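Long-range contacts in response regulator aspartate phosphatase I (Bacillus subtilis subsp. subtilis, PDB 4I1A), which dephosphorylates the sporulation phosphotransferase Spo0F and activates expression, excision and transfer of the mobile element ICEBs1 by inactivating its repressor ImmR: residues A[138-144]-A[172-176]; A[263-267]-A[301-305]. One frame throughout, in Å; residues are numbered along the deposited sequence.

Contact 1: residues A[138-144]-A[172-176]; sequences DEIEKAE and IFREY
Segment 138-144 opens helix 139-155, with D138 at the N-cap: its chi1 is t, and OD1 accepts a weak capping bond from I140 N (3.4 Å). Helical bonds follow, A143 N to E139 O at 3.1 Å and E144 N to I140 O at 3.0 Å. Segment 172-176 starts helical and leads into a loop; the closest CA pair is A143 and I172, 6.5 Å apart. I172, with chi1 m and chi2 t, points toward the other helix, setting CG2 3.7 Å from E139 O and 4.1 Å from A143 CB. F173 (chi1 m) leaves its backbone sideways, yet its ring reaches A143, whose CB sits over one face 3.8 Å from the centroid in a CH-pi contact; the ring also touches Q182, T183 and C186 of helix 180-196. Three residues on, Y176 again points toward helix 139-155. With chi1 m, the Y176 ring receives I140 CG2 over one face, 3.7 Å from the centroid and only 11° off the normal, while Y176 OH donates a weak hydrogen bond to E139 OE2 (3.4 Å). Small and branched apolar side chains thus meet aromatic faces where the start of one helix lies beside the last part of the next, as in the antiparallel helical hairpins from which tetratricopeptide repeats are built.

Contact 2: residues A[263-267]-A[301-305]; sequences TKTLF and YSAKF
Two helical segments, 263-267 and 301-305, run almost parallel: their axes make an angle of 9° and approach to 10.9 Å. T263 lies level with Y301 (CA to CA 7.3 Å) and F267 with F305 (7.0 Å). F267, Y301 and F305, the residues with the most area buried by the contact, form an aromatic cluster between the helices. F267, with chi1 t and chi2 86°, projects toward helix 299-313 and brings CE1 to 3.4 Å from K304 O, at the ring edge. Y301 (chi1 m) turns its edge toward the F267 face in an offset edge-to-face pair, centroids 5.5 Å apart and planes at 68°; its own face lies under K264 CA, 4.2 Å from the centroid, and Y301 CB is 3.5 Å from T263 CG2. F305, also m, leaves its helix sideways but carries its ring back, so that F267 directs an edge at the F305 face (5.3 Å between centroids, planes at 78°) and F267 CB comes 3.6 Å from F305 CZ. The end of K304 leads away from segment 263-267, and its NZ forms salt bridges with E300 and D336. Near-parallel packing of helix 261-275 on helix 299-313, the next but one in the chain, is as expected between equivalent helices of successive tetratricopeptide repeats. With no hydrogen bonds between the segments, the fit depends on ring shape and orientation rather than on polar pairing.

In the fold
From the modelled start of the chain, two helices, 102-115 and 119-129, precede contact 1, which closes a loop of 27 residues by bringing the start of helix 139-155 against helix 159-173 and the loop beyond it. Four further helices, from 180-196 to 240-257, are traversed before contact 2 opens. Contact 2 closes a loop of 33 residues, including all of helix 279-295, and joins helix 261-275 to helix 299-313, the next but one along the chain. The loops follow in series, neither enclosing nor crossing the other. The centres of the two contacts lie about 37 Å apart, on opposite sides of the chain's centre, and the contacts tie neighbouring and alternate helices in separate parts of the all-helical repeat array.

Contact 1: residues A[138-144]-A[172-176]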
loop_
_atom_site.group_PDB
_atom_site.type_symbol
_atom_site.label_atom_id
_atom_site.label_comp_id
_atom_site.label_asym_id
_atom_site.label_seq_id
_atom_site.Cartn_x
_atom_site.Cartn_y
_atom_site.Cartn_z
ATOM N N ASP A 138 7.395 -31.376 1.612
ATOM C CA ASP A 138 7.305 -30.511 2.780
ATOM C C ASP A 138 6.081 -29.603 2.730
ATOM O O ASP A 138 5.651 -29.169 1.661
ATOM C CB ASP A 138 8.576 -29.666 2.916
ATOM C CG ASP A 138 8.820 -29.206 4.342
ATOM O OD1 ASP A 138 7.860 -29.200 5.142
ATOM O OD2 ASP A 138 9.975 -28.849 4.665
ATOM N N GLU A 139 5.534 -29.320 3.906
ATOM C CA GLU A 139 4.378 -28.451 4.031
ATOM C C GLU A 139 4.761 -27.024 3.645
ATOM O O GLU A 139 3.905 -26.222 3.251
ATOM C CB GLU A 139 3.871 -28.480 5.474
ATOM C CG GLU A 139 2.356 -28.540 5.619
ATOM C CD GLU A 139 1.907 -28.486 7.072
ATOM O OE1 GLU A 139 0.688 -28.358 7.318
ATOM O OE2 GLU A 139 2.775 -28.569 7.968
ATOM N N ILE A 140 6.049 -26.713 3.751
ATOM C CA ILE A 140 6.505 -25.345 3.542
ATOM C C ILE A 140 6.969 -25.029 2.119
ATOM O O ILE A 140 7.156 -23.860 1.786
ATOM C CB ILE A 140 7.584 -24.924 4.563
ATOM C CG1 ILE A 140 8.870 -25.728 4.355
ATOM C CG2 ILE A 140 7.053 -25.068 5.981
ATOM C CD1 ILE A 140 10.000 -24.926 3.730
ATOM N N GLU A 141 7.165 -26.050 1.286
ATOM C CA GLU A 141 7.382 -25.789 -0.135
ATOM C C GLU A 141 6.034 -25.504 -0.800
ATOM O O GLU A 141 5.958 -24.754 -1.769
ATOM C CB GLU A 141 8.126 -26.935 -0.833
ATOM C CG GLU A 141 9.571 -26.597 -1.243
ATOM C CD GLU A 141 9.676 -25.451 -2.261
ATOM O OE1 GLU A 141 10.736 -24.784 -2.305
ATOM O OE2 GLU A 141 8.710 -25.219 -3.025
ATOM N N LYS A 142 4.976 -26.109 -0.262
ATOM C CA LYS A 142 3.606 -25.771 -0.633
ATOM C C LYS A 142 3.294 -24.344 -0.212
ATOM O O LYS A 142 2.725 -23.559 -0.980
ATOM C CB LYS A 142 2.620 -26.698 0.074
ATOM C CG LYS A 142 2.322 -27.992 -0.647
ATOM C CD LYS A 142 1.292 -28.827 0.116
ATOM C CE LYS A 142 1.922 -29.587 1.281
ATOM N NZ LYS A 142 0.951 -30.506 1.942
ATOM N N ALA A 143 3.652 -24.022 1.029
ATOM C CA ALA A 143 3.386 -22.700 1.574
ATOM C C ALA A 143 4.103 -21.655 0.729
ATOM O O ALA A 143 3.517 -20.642 0.371
ATOM C CB ALA A 143 3.814 -22.615 3.039
ATOM N N GLU A 144 5.363 -21.921 0.393
ATOM C CA GLU A 144 6.127 -21.038 -0.479
ATOM C C GLU A 144 5.404 -20.850 -1.812
ATOM O O GLU A 144 5.338 -19.740 -2.334
ATOM C CB GLU A 144 7.552 -21.569 -0.682
ATOM C CG GLU A 144 8.485 -21.324 0.509
ATOM C CD GLU A 144 9.694 -22.264 0.538
ATOM O OE1 GLU A 144 9.680 -23.287 -0.178
ATOM O OE2 GLU A 144 10.658 -21.981 1.284
ATOM N N ILE A 172 -0.265 -22.318 7.473
ATOM C CA ILE A 172 0.853 -23.243 7.572
ATOM C C ILE A 172 2.082 -22.551 8.167
ATOM O O ILE A 172 2.705 -23.076 9.090
ATOM C CB ILE A 172 1.201 -23.860 6.192
ATOM C CG1 ILE A 172 0.020 -24.674 5.654
ATOM C CG2 ILE A 172 2.449 -24.736 6.276
ATOM C CD1 ILE A 172 0.228 -25.206 4.240
ATOM N N PHE A 173 2.422 -21.374 7.643
ATOM C CA PHE A 173 3.602 -20.627 8.098
ATOM C C PHE A 173 3.596 -20.305 9.600
ATOM O O PHE A 173 4.655 -20.303 10.238
ATOM C CB PHE A 173 3.775 -19.332 7.295
ATOM C CG PHE A 173 4.569 -19.493 6.022
ATOM C CD1 PHE A 173 5.779 -20.172 6.019
ATOM C CD2 PHE A 173 4.106 -18.951 4.820
ATOM C CE1 PHE A 173 6.514 -20.317 4.841
ATOM C CE2 PHE A 173 4.837 -19.088 3.633
ATOM C CZ PHE A 173 6.040 -19.768 3.644
ATOM N N ARG A 174 2.411 -20.034 10.150
ATOM C CA ARG A 174 2.255 -19.701 11.570
ATOM C C ARG A 174 2.936 -20.699 12.505
ATOM O O ARG A 174 3.591 -20.304 13.471
ATOM C CB ARG A 174 0.773 -19.608 11.951
ATOM C CG ARG A 174 0.004 -18.529 11.238
ATOM C CD ARG A 174 -1.043 -17.894 12.136
ATOM N NE ARG A 174 -1.923 -18.883 12.747
ATOM C CZ ARG A 174 -3.131 -19.198 12.289
ATOM N NH1 ARG A 174 -3.613 -18.600 11.206
ATOM N NH2 ARG A 174 -3.859 -20.113 12.917
ATOM N N GLU A 175 2.767 -21.987 12.211
ATOM C CA GLU A 175 3.307 -23.061 13.042
ATOM C C GLU A 175 4.830 -23.026 13.126
ATOM O O GLU A 175 5.393 -22.751 14.184
ATOM C CB GLU A 175 2.853 -24.418 12.506
ATOM C CG GLU A 175 1.345 -24.555 12.372
ATOM C CD GLU A 175 0.614 -24.365 13.691
ATOM O OE1 GLU A 175 0.559 -25.332 14.487
ATOM O OE2 GLU A 175 0.095 -23.249 13.927
ATOM N N TYR A 176 5.480 -23.321 12.003
ATOM C CA TYR A 176 6.934 -23.285 11.896
ATOM C C TYR A 176 7.505 -21.953 12.388
ATOM O O TYR A 176 7.600 -20.986 11.638
ATOM C CB TYR A 176 7.357 -23.541 10.448
ATOM C CG TYR A 176 7.033 -24.932 9.932
ATOM C CD1 TYR A 176 5.761 -25.247 9.457
ATOM C CD2 TYR A 176 8.007 -25.928 9.904
ATOM C CE1 TYR A 176 5.468 -26.521 8.979
ATOM C CE2 TYR A 176 7.724 -27.200 9.427
ATOM C CZ TYR A 176 6.455 -27.492 8.968
ATOM O OH TYR A 176 6.177 -28.758 8.496
#

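Contact 2: residues A[263-267]-A[301-305]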
loop_
_atom_site.group_PDB
_atom_site.type_symbol
_atom_site.label_atom_id
_atom_site.label_comp_id
_atom_site.label_asym_id
_atom_site.label_seq_id
_atom_site.Cartn_x
_atom_site.Cartn_y
_atom_site.Cartn_z
ATOM N N THR A 263 9.625 8.184 2.590
ATOM C CA THR A 263 8.880 9.257 1.940
ATOM C C THR A 263 7.368 9.113 2.145
ATOM O O THR A 263 6.669 10.082 2.462
ATOM C CB THR A 263 9.210 9.329 0.433
ATOM O OG1 THR A 263 10.629 9.499 0.261
ATOM C CG2 THR A 263 8.486 10.496 -0.198
ATOM N N LYS A 264 6.878 7.892 1.965
ATOM C CA LYS A 264 5.459 7.584 2.068
ATOM C C LYS A 264 4.951 7.785 3.503
ATOM O O LYS A 264 3.845 8.274 3.729
ATOM C CB LYS A 264 5.238 6.143 1.598
ATOM C CG LYS A 264 3.936 5.517 2.039
ATOM C CD LYS A 264 3.677 4.203 1.324
ATOM C CE LYS A 264 2.224 3.757 1.531
ATOM N NZ LYS A 264 1.935 2.377 1.032
ATOM N N THR A 265 5.778 7.402 4.465
ATOM C CA THR A 265 5.495 7.605 5.877
ATOM C C THR A 265 5.424 9.102 6.234
ATOM O O THR A 265 4.556 9.520 6.999
ATOM C CB THR A 265 6.592 6.920 6.728
ATOM O OG1 THR A 265 6.664 5.539 6.370
ATOM C CG2 THR A 265 6.334 7.050 8.230
ATOM N N LEU A 266 6.341 9.906 5.698
ATOM C CA LEU A 266 6.313 11.347 5.966
ATOM C C LEU A 266 5.113 11.975 5.282
ATOM O O LEU A 266 4.497 12.914 5.793
ATOM C CB LEU A 266 7.607 12.036 5.503
ATOM C CG LEU A 266 8.806 11.840 6.431
ATOM C CD1 LEU A 266 10.113 12.058 5.673
ATOM C CD2 LEU A 266 8.703 12.769 7.659
ATOM N N PHE A 267 4.773 11.444 4.122
ATOM C CA PHE A 267 3.632 11.964 3.401
ATOM C C PHE A 267 2.359 11.742 4.211
ATOM O O PHE A 267 1.593 12.686 4.462
ATOM C CB PHE A 267 3.522 11.326 2.012
ATOM C CG PHE A 267 2.271 11.716 1.283
ATOM C CD1 PHE A 267 2.237 12.881 0.529
ATOM C CD2 PHE A 267 1.111 10.947 1.390
ATOM C CE1 PHE A 267 1.079 13.267 -0.128
ATOM C CE2 PHE A 267 -0.056 11.330 0.738
ATOM C CZ PHE A 267 -0.071 12.490 -0.025
ATOM N N TYR A 301 5.830 10.962 -5.288
ATOM C CA TYR A 301 5.504 11.615 -4.028
ATOM C C TYR A 301 5.712 13.124 -4.123
ATOM O O TYR A 301 5.058 13.908 -3.425
ATOM C CB TYR A 301 6.224 10.964 -2.844
ATOM C CG TYR A 301 5.425 9.784 -2.352
ATOM C CD1 TYR A 301 4.359 9.959 -1.476
ATOM C CD2 TYR A 301 5.681 8.505 -2.824
ATOM C CE1 TYR A 301 3.598 8.890 -1.058
ATOM C CE2 TYR A 301 4.928 7.432 -2.416
ATOM C CZ TYR A 301 3.891 7.624 -1.532
ATOM O OH TYR A 301 3.151 6.541 -1.128
ATOM N N SER A 302 6.594 13.519 -5.033
ATOM C CA SER A 302 6.783 14.928 -5.352
ATOM C C SER A 302 5.462 15.534 -5.837
ATOM O O SER A 302 5.053 16.592 -5.380
ATOM C CB SER A 302 7.889 15.084 -6.393
ATOM O OG SER A 302 8.009 16.429 -6.805
ATOM N N ALA A 303 4.778 14.835 -6.737
ATOM C CA ALA A 303 3.451 15.254 -7.180
ATOM C C ALA A 303 2.435 15.175 -6.033
ATOM O O ALA A 303 1.569 16.049 -5.878
ATOM C CB ALA A 303 2.994 14.418 -8.372
ATOM N N LYS A 304 2.547 14.142 -5.211
ATOM C CA LYS A 304 1.617 14.012 -4.103
ATOM C C LYS A 304 1.791 15.107 -3.046
ATOM O O LYS A 304 0.798 15.655 -2.556
ATOM C CB LYS A 304 1.673 12.600 -3.501
ATOM C CG LYS A 304 1.040 11.542 -4.414
ATOM C CD LYS A 304 1.348 10.117 -3.961
ATOM C CE LYS A 304 0.516 9.123 -4.778
ATOM N NZ LYS A 304 0.970 7.715 -4.636
ATOM N N PHE A 305 3.037 15.430 -2.690
ATOM C CA PHE A 305 3.281 16.581 -1.802
ATOM C C PHE A 305 2.729 17.887 -2.382
ATOM O O PHE A 305 2.182 18.713 -1.651
ATOM C CB PHE A 305 4.759 16.717 -1.427
ATOM C CG PHE A 305 5.181 15.792 -0.323
ATOM C CD1 PHE A 305 4.743 16.002 0.983
ATOM C CD2 PHE A 305 5.979 14.683 -0.587
ATOM C CE1 PHE A 305 5.114 15.132 2.011
ATOM C CE2 PHE A 305 6.356 13.813 0.438
ATOM C CZ PHE A 305 5.928 14.042 1.735
#